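Local coordinates for protein succinate-semialdehyde dehydrogenase (NAD(P)(+)) (Marinobacter aquaeolei, PDB 3RH9) that probably oxidises succinate semialdehyde to succinate with a nicotinamide cofactor, as a member of the aldehyde dehydrogenase family, at residues A[28-33]-A[40-45]; A[416-421]-A[435-440]. All coordinates share one frame; numbering follows the deposited sequence.

Contact 1 (28-33 with 40-45) and contact 2 (416-421 with 435-440) lie on opposite sides of the chain's centre, their nearest atoms about 24 Å apart, and share no strand. Contact 1 is a partly buried antiparallel hairpin near the N-terminus: one face packs apolar side chains inward, the other carries a lysine and an aspartate at the surface. Contact 2 is wholly buried and parallel, at the two strands on one edge of a mixed sheet within this chain, where a helix makes the crossover and the second subunit hydrogen-bonds to the outer strand. Backbone bonds in regular order dominate the hairpin; in contact 2 a serine hydroxyl, three aromatic rings and few backbone bonds do the work.

Contact 1 (A[28-33]-A[40-45]); sequences TFDVYN and IAKVPS
Phe29 and Val43 form an antiparallel hydrogen-bonded pair, and four backbone bonds, Phe29 N to Val43 O, Val43 N to Phe29 O, Val31 N to Ala41 O and Ile40 N to Val31 O, tie strands whose axes run at 148°. The side chains of Phe29 and Val43 stand side by side on one face of the ribbon, pointing the same way. Val43 CB sits over one face of the Phe29 ring, toward its rim, 3.8 Å from the centroid in a CH-pi contact, and Val43 CG1 lies by ring atoms CE2 and CZ. The Phe29 ring reaches this place with CG between the backbone N and the carbonyl carbon (chi1 71°). On the same face Val43 turns its other methyl to the next residue pair: Val43 CG2 is 3.9 Å from Val31 CG2, and Val31 in turn packs beside the methyl of Ala41. Asp30 and Lys42 occupy the other face as a non-hydrogen-bonded pair. The lysine chain, bent at its last two torsions, curls back so that Lys42 NZ comes 3.7 Å from Asp30 OD1, a long salt bridge at the surface. The stem of Lys42 also takes the methyl of Thr28, Thr28 CG2 lying 3.5 Å from Lys42 CB, the two side chains crossing at about a right angle. At the far end Ile40 CG2 rests on Asn33 CB at 3.7 Å, while Asn33 OD1 accepts a hydrogen bond from Ala35 N within the connecting loop. This two-stranded hairpin lays its Phe29, Val31, Ala41 and Val43 face against the body of the protein: Pro187 meets Phe29 and Val31, Leu188 of helix 188-197 meets Ala41 and Val43, and helix 88-99 flanks Val31, Asn33 and Ile40 through Glu98 and Met97.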
loop_
_atom_site.group_PDB
_atom_site.type_symbol
_atom_site.label_atom_id
_atom_site.label_comp_id
_atom_site.label_asym_id
_atom_site.label_seq_id
_atom_site.Cartn_x
_atom_site.Cartn_y
_atom_site.Cartn_z
ATOM N N THR A 28 29.907 14.371 -15.858
ATOM C CA THR A 28 30.094 14.411 -14.422
ATOM C C THR A 28 29.094 15.310 -13.704
ATOM O O THR A 28 28.456 16.147 -14.327
ATOM C CB THR A 28 31.528 14.823 -14.100
ATOM O OG1 THR A 28 32.236 13.666 -13.642
ATOM C CG2 THR A 28 31.571 15.917 -13.029
ATOM N N PHE A 29 28.923 15.097 -12.401
ATOM C CA PHE A 29 28.228 16.063 -11.538
ATOM C C PHE A 29 29.055 16.278 -10.293
ATOM O O PHE A 29 29.778 15.378 -9.867
ATOM C CB PHE A 29 26.760 15.669 -11.218
ATOM C CG PHE A 29 26.593 14.486 -10.266
ATOM C CD1 PHE A 29 26.611 14.669 -8.885
ATOM C CD2 PHE A 29 26.350 13.200 -10.760
ATOM C CE1 PHE A 29 26.428 13.583 -8.006
ATOM C CE2 PHE A 29 26.164 12.119 -9.900
ATOM C CZ PHE A 29 26.206 12.308 -8.521
ATOM N N ASP A 30 28.972 17.472 -9.716
ATOM C CA ASP A 30 29.819 17.802 -8.575
ATOM C C ASP A 30 29.180 17.473 -7.230
ATOM O O ASP A 30 27.971 17.629 -7.030
ATOM C CB ASP A 30 30.209 19.283 -8.605
ATOM C CG ASP A 30 31.058 19.646 -9.821
ATOM O OD1 ASP A 30 31.460 18.735 -10.588
ATOM O OD2 ASP A 30 31.336 20.855 -10.006
ATOM N N VAL A 31 30.008 17.015 -6.303
ATOM C CA VAL A 31 29.603 16.934 -4.912
ATOM C C VAL A 31 30.380 17.987 -4.131
ATOM O O VAL A 31 31.582 18.165 -4.328
ATOM C CB VAL A 31 29.870 15.536 -4.320
ATOM C CG1 VAL A 31 29.279 15.424 -2.928
ATOM C CG2 VAL A 31 29.298 14.464 -5.231
ATOM N N TYR A 32 29.696 18.694 -3.245
ATOM C CA TYR A 32 30.345 19.731 -2.450
ATOM C C TYR A 32 30.449 19.329 -0.997
ATOM O O TYR A 32 29.630 18.578 -0.510
ATOM C CB TYR A 32 29.529 21.013 -2.534
ATOM C CG TYR A 32 29.708 21.773 -3.828
ATOM C CD1 TYR A 32 29.009 21.408 -4.977
ATOM C CD2 TYR A 32 30.577 22.865 -3.899
ATOM C CE1 TYR A 32 29.166 22.107 -6.152
ATOM C CE2 TYR A 32 30.742 23.565 -5.079
ATOM C CZ TYR A 32 30.033 23.184 -6.199
ATOM O OH TYR A 32 30.200 23.882 -7.366
ATOM N N ASN A 33 31.458 19.821 -0.299
ATOM C CA ASN A 33 31.453 19.732 1.151
ATOM C C ASN A 33 30.730 20.969 1.676
ATOM O O ASN A 33 31.161 22.083 1.432
ATOM C CB ASN A 33 32.872 19.659 1.701
ATOM C CG ASN A 33 32.903 19.601 3.213
ATOM O OD1 ASN A 33 31.982 20.061 3.886
ATOM N ND2 ASN A 33 33.965 19.026 3.760
ATOM N N ILE A 40 34.308 18.106 -3.740
ATOM C CA ILE A 40 35.133 17.042 -3.166
ATOM C C ILE A 40 35.141 15.787 -4.030
ATOM O O ILE A 40 35.902 14.858 -3.780
ATOM C CB ILE A 40 34.761 16.711 -1.695
ATOM C CG1 ILE A 40 33.334 16.166 -1.590
ATOM C CG2 ILE A 40 34.932 17.946 -0.820
ATOM C CD1 ILE A 40 32.890 15.881 -0.167
ATOM N N ALA A 41 34.322 15.785 -5.071
ATOM C CA ALA A 41 34.269 14.639 -5.954
ATOM C C ALA A 41 33.506 14.967 -7.218
ATOM O O ALA A 41 32.627 15.828 -7.217
ATOM C CB ALA A 41 33.628 13.457 -5.239
ATOM N N LYS A 42 33.854 14.278 -8.297
ATOM C CA LYS A 42 33.104 14.364 -9.540
ATOM C C LYS A 42 32.578 12.982 -9.944
ATOM O O LYS A 42 33.337 12.110 -10.370
ATOM C CB LYS A 42 33.965 14.958 -10.645
ATOM C CG LYS A 42 34.311 16.431 -10.453
ATOM C CD LYS A 42 35.262 16.914 -11.552
ATOM C CE LYS A 42 34.872 18.283 -12.127
ATOM N NZ LYS A 42 35.047 19.417 -11.177
ATOM N N VAL A 43 31.269 12.797 -9.811
ATOM C CA VAL A 43 30.633 11.517 -10.075
ATOM C C VAL A 43 29.995 11.453 -11.462
ATOM O O VAL A 43 29.385 12.415 -11.920
ATOM C CB VAL A 43 29.540 11.237 -9.022
ATOM C CG1 VAL A 43 29.077 9.797 -9.108
ATOM C CG2 VAL A 43 30.065 11.536 -7.638
ATOM N N PRO A 44 30.132 10.305 -12.129
ATOM C CA PRO A 44 29.530 10.025 -13.437
ATOM C C PRO A 44 28.017 10.196 -13.458
ATOM O O PRO A 44 27.307 9.677 -12.591
ATOM C CB PRO A 44 29.869 8.557 -13.672
ATOM C CG PRO A 44 31.127 8.336 -12.881
ATOM C CD PRO A 44 31.022 9.221 -11.678
ATOM N N SER A 45 27.539 10.915 -14.468
ATOM C CA SER A 45 26.129 11.171 -14.653
ATOM C C SER A 45 25.563 10.127 -15.615
ATOM O O SER A 45 25.501 10.332 -16.834
ATOM C CB SER A 45 25.940 12.591 -15.193
ATOM O OG SER A 45 24.596 13.019 -15.089
#

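Contact 2 (A[416-421]-A[435-440]); sequences LASYVF and LRFGHV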
loop_
_atom_site.group_PDB
_atom_site.type_symbol
_atom_site.label_atom_id
_atom_site.label_comp_id
_atom_site.label_asym_id
_atom_site.label_seq_id
_atom_site.Cartn_x
_atom_site.Cartn_y
_atom_site.Cartn_z
ATOM N N LEU A 416 3.630 12.105 10.005
ATOM C CA LEU A 416 4.799 11.282 10.226
ATOM C C LEU A 416 5.059 11.151 11.726
ATOM O O LEU A 416 4.478 10.284 12.372
ATOM C CB LEU A 416 6.012 11.824 9.470
ATOM C CG LEU A 416 7.199 10.885 9.222
ATOM C CD1 LEU A 416 6.728 9.474 8.872
ATOM C CD2 LEU A 416 8.141 11.434 8.132
ATOM N N ALA A 417 5.906 12.005 12.295
ATOM C CA ALA A 417 6.225 11.876 13.717
ATOM C C ALA A 417 5.584 12.951 14.613
ATOM O O ALA A 417 5.133 13.985 14.140
ATOM C CB ALA A 417 7.722 11.817 13.922
ATOM N N SER A 418 5.539 12.667 15.910
ATOM C CA SER A 418 4.936 13.549 16.905
ATOM C C SER A 418 5.403 13.150 18.308
ATOM O O SER A 418 5.863 12.032 18.521
ATOM C CB SER A 418 3.411 13.511 16.823
ATOM O OG SER A 418 2.934 12.181 16.790
ATOM N N TYR A 419 5.313 14.062 19.268
ATOM C CA TYR A 419 5.837 13.769 20.601
ATOM C C TYR A 419 5.019 14.457 21.659
ATOM O O TYR A 419 4.591 15.600 21.478
ATOM C CB TYR A 419 7.285 14.219 20.715
ATOM C CG TYR A 419 8.123 13.739 19.577
ATOM C CD1 TYR A 419 8.770 12.509 19.636
ATOM C CD2 TYR A 419 8.253 14.501 18.423
ATOM C CE1 TYR A 419 9.532 12.057 18.581
ATOM C CE2 TYR A 419 9.011 14.049 17.362
ATOM C CZ TYR A 419 9.643 12.833 17.455
ATOM O OH TYR A 419 10.399 12.403 16.413
ATOM N N VAL A 420 4.805 13.767 22.770
ATOM C CA VAL A 420 4.036 14.351 23.850
ATOM C C VAL A 420 4.665 14.053 25.204
ATOM O O VAL A 420 5.023 12.906 25.498
ATOM C CB VAL A 420 2.586 13.860 23.822
ATOM C CG1 VAL A 420 2.533 12.349 24.038
ATOM C CG2 VAL A 420 1.752 14.616 24.852
ATOM N N PHE A 421 4.816 15.098 26.016
ATOM C CA PHE A 421 5.341 14.957 27.369
ATOM C C PHE A 421 4.287 15.342 28.368
ATOM O O PHE A 421 3.673 16.395 28.251
ATOM C CB PHE A 421 6.583 15.813 27.575
ATOM C CG PHE A 421 7.790 15.304 26.855
ATOM C CD1 PHE A 421 7.869 15.365 25.475
ATOM C CD2 PHE A 421 8.850 14.758 27.555
ATOM C CE1 PHE A 421 8.983 14.896 24.816
ATOM C CE2 PHE A 421 9.971 14.292 26.895
ATOM C CZ PHE A 421 10.036 14.361 25.528
ATOM N N LEU A 435 -3.747 11.725 17.877
ATOM C CA LEU A 435 -2.726 12.226 16.971
ATOM C C LEU A 435 -2.641 11.339 15.761
ATOM O O LEU A 435 -2.300 10.172 15.885
ATOM C CB LEU A 435 -1.374 12.269 17.671
ATOM C CG LEU A 435 -1.136 13.499 18.552
ATOM C CD1 LEU A 435 0.231 13.416 19.182
ATOM C CD2 LEU A 435 -1.264 14.790 17.762
ATOM N N ARG A 436 -2.959 11.878 14.589
ATOM C CA ARG A 436 -2.844 11.106 13.356
ATOM C C ARG A 436 -1.387 11.103 12.843
ATOM O O ARG A 436 -1.079 11.654 11.786
ATOM C CB ARG A 436 -3.788 11.667 12.291
ATOM C CG ARG A 436 -5.202 11.952 12.775
ATOM C CD ARG A 436 -6.168 10.858 12.350
ATOM N NE ARG A 436 -5.896 9.607 13.048
ATOM C CZ ARG A 436 -6.438 8.437 12.736
ATOM N NH1 ARG A 436 -7.288 8.338 11.723
ATOM N NH2 ARG A 436 -6.121 7.362 13.436
ATOM N N PHE A 437 -0.495 10.496 13.611
ATOM C CA PHE A 437 0.902 10.382 13.221
ATOM C C PHE A 437 1.374 8.935 13.348
ATOM O O PHE A 437 0.946 8.199 14.232
ATOM C CB PHE A 437 1.777 11.324 14.043
ATOM C CG PHE A 437 1.559 12.756 13.718
ATOM C CD1 PHE A 437 0.480 13.441 14.247
ATOM C CD2 PHE A 437 2.412 13.419 12.853
ATOM C CE1 PHE A 437 0.272 14.746 13.923
ATOM C CE2 PHE A 437 2.200 14.731 12.522
ATOM C CZ PHE A 437 1.142 15.394 13.057
ATOM N N GLY A 438 2.248 8.527 12.440
ATOM C CA GLY A 438 2.722 7.164 12.440
ATOM C C GLY A 438 3.598 6.889 13.630
ATOM O O GLY A 438 3.765 5.748 14.019
ATOM N N HIS A 439 4.161 7.938 14.210
ATOM C CA HIS A 439 5.115 7.779 15.302
ATOM C C HIS A 439 4.846 8.843 16.366
ATOM O O HIS A 439 4.846 10.038 16.070
ATOM C CB HIS A 439 6.556 7.854 14.774
ATOM C CG HIS A 439 7.617 7.658 15.824
ATOM N ND1 HIS A 439 8.093 8.689 16.611
ATOM C CD2 HIS A 439 8.329 6.560 16.181
ATOM C CE1 HIS A 439 9.030 8.232 17.421
ATOM N NE2 HIS A 439 9.195 6.943 17.180
ATOM N N VAL A 440 4.586 8.393 17.590
ATOM C CA VAL A 440 4.366 9.289 18.726
ATOM C C VAL A 440 5.290 8.935 19.892
ATOM O O VAL A 440 5.176 7.870 20.501
ATOM C CB VAL A 440 2.912 9.241 19.267
ATOM C CG1 VAL A 440 2.731 10.279 20.370
ATOM C CG2 VAL A 440 1.897 9.443 18.159
#
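Phe437 lays one ring face against Ser418, whose CB stands 4.0 Å from the ring centroid, 25° off the normal and displaced toward the rim, a CH-pi contact. The ring reaches the start of strand 417-421 with CG anti to its own carbonyl carbon (chi1 -70°); the carbonyl carbon of Leu416 lies at the ring edge, in plane. Ser418 makes the polar part of the contact. Its OG, set between the backbone N and the carbonyl carbon, donates to His439 O at 3.0 Å, from a position tilted 33° out of that carbonyl's plane. The same oxygen takes a weak bond from Ser418 N, so one serine supplies both donors to one backbone acceptor. Phe437 CB, Val440 CG2 and Leu435 CD1, the last 3.8 Å from Ser418 OG, wrap the buried hydroxyl in apolar groups. Cutting Phe437 back to alanine would probably uncover Ser418 CB and open a gap beside Pro262 of the adjoining strand, where the ring had lain against both. His439 goes to the opposite face of the sheet, its ring edge near Tyr419, with His439 CE1 4.0 Å from Tyr419 CE1 and the two rings oblique to each other; the tyrosine hydroxyl is held by Val291 O. Backbone pairing starts where His439 N donates to Leu416 O at 3.0 Å, followed by parallel bridges from Ala417 to His439 and from Ser418 to Val440. Arg436 NH2 bonds to Pro147 O, and Phe437 O to Gln478 NE2, of the second subunit, while the side chain of Leu416 comes about 5 Å from that of Glu256, the predicted active-site residue. Strand 417-421, helix 425-434 and strand 439-442 make a beta-alpha-beta crossover at the edge of a mixed, mainly parallel sheet, where backbone hydrogen bonds from Gly438 and Val440 carry on to the second subunit.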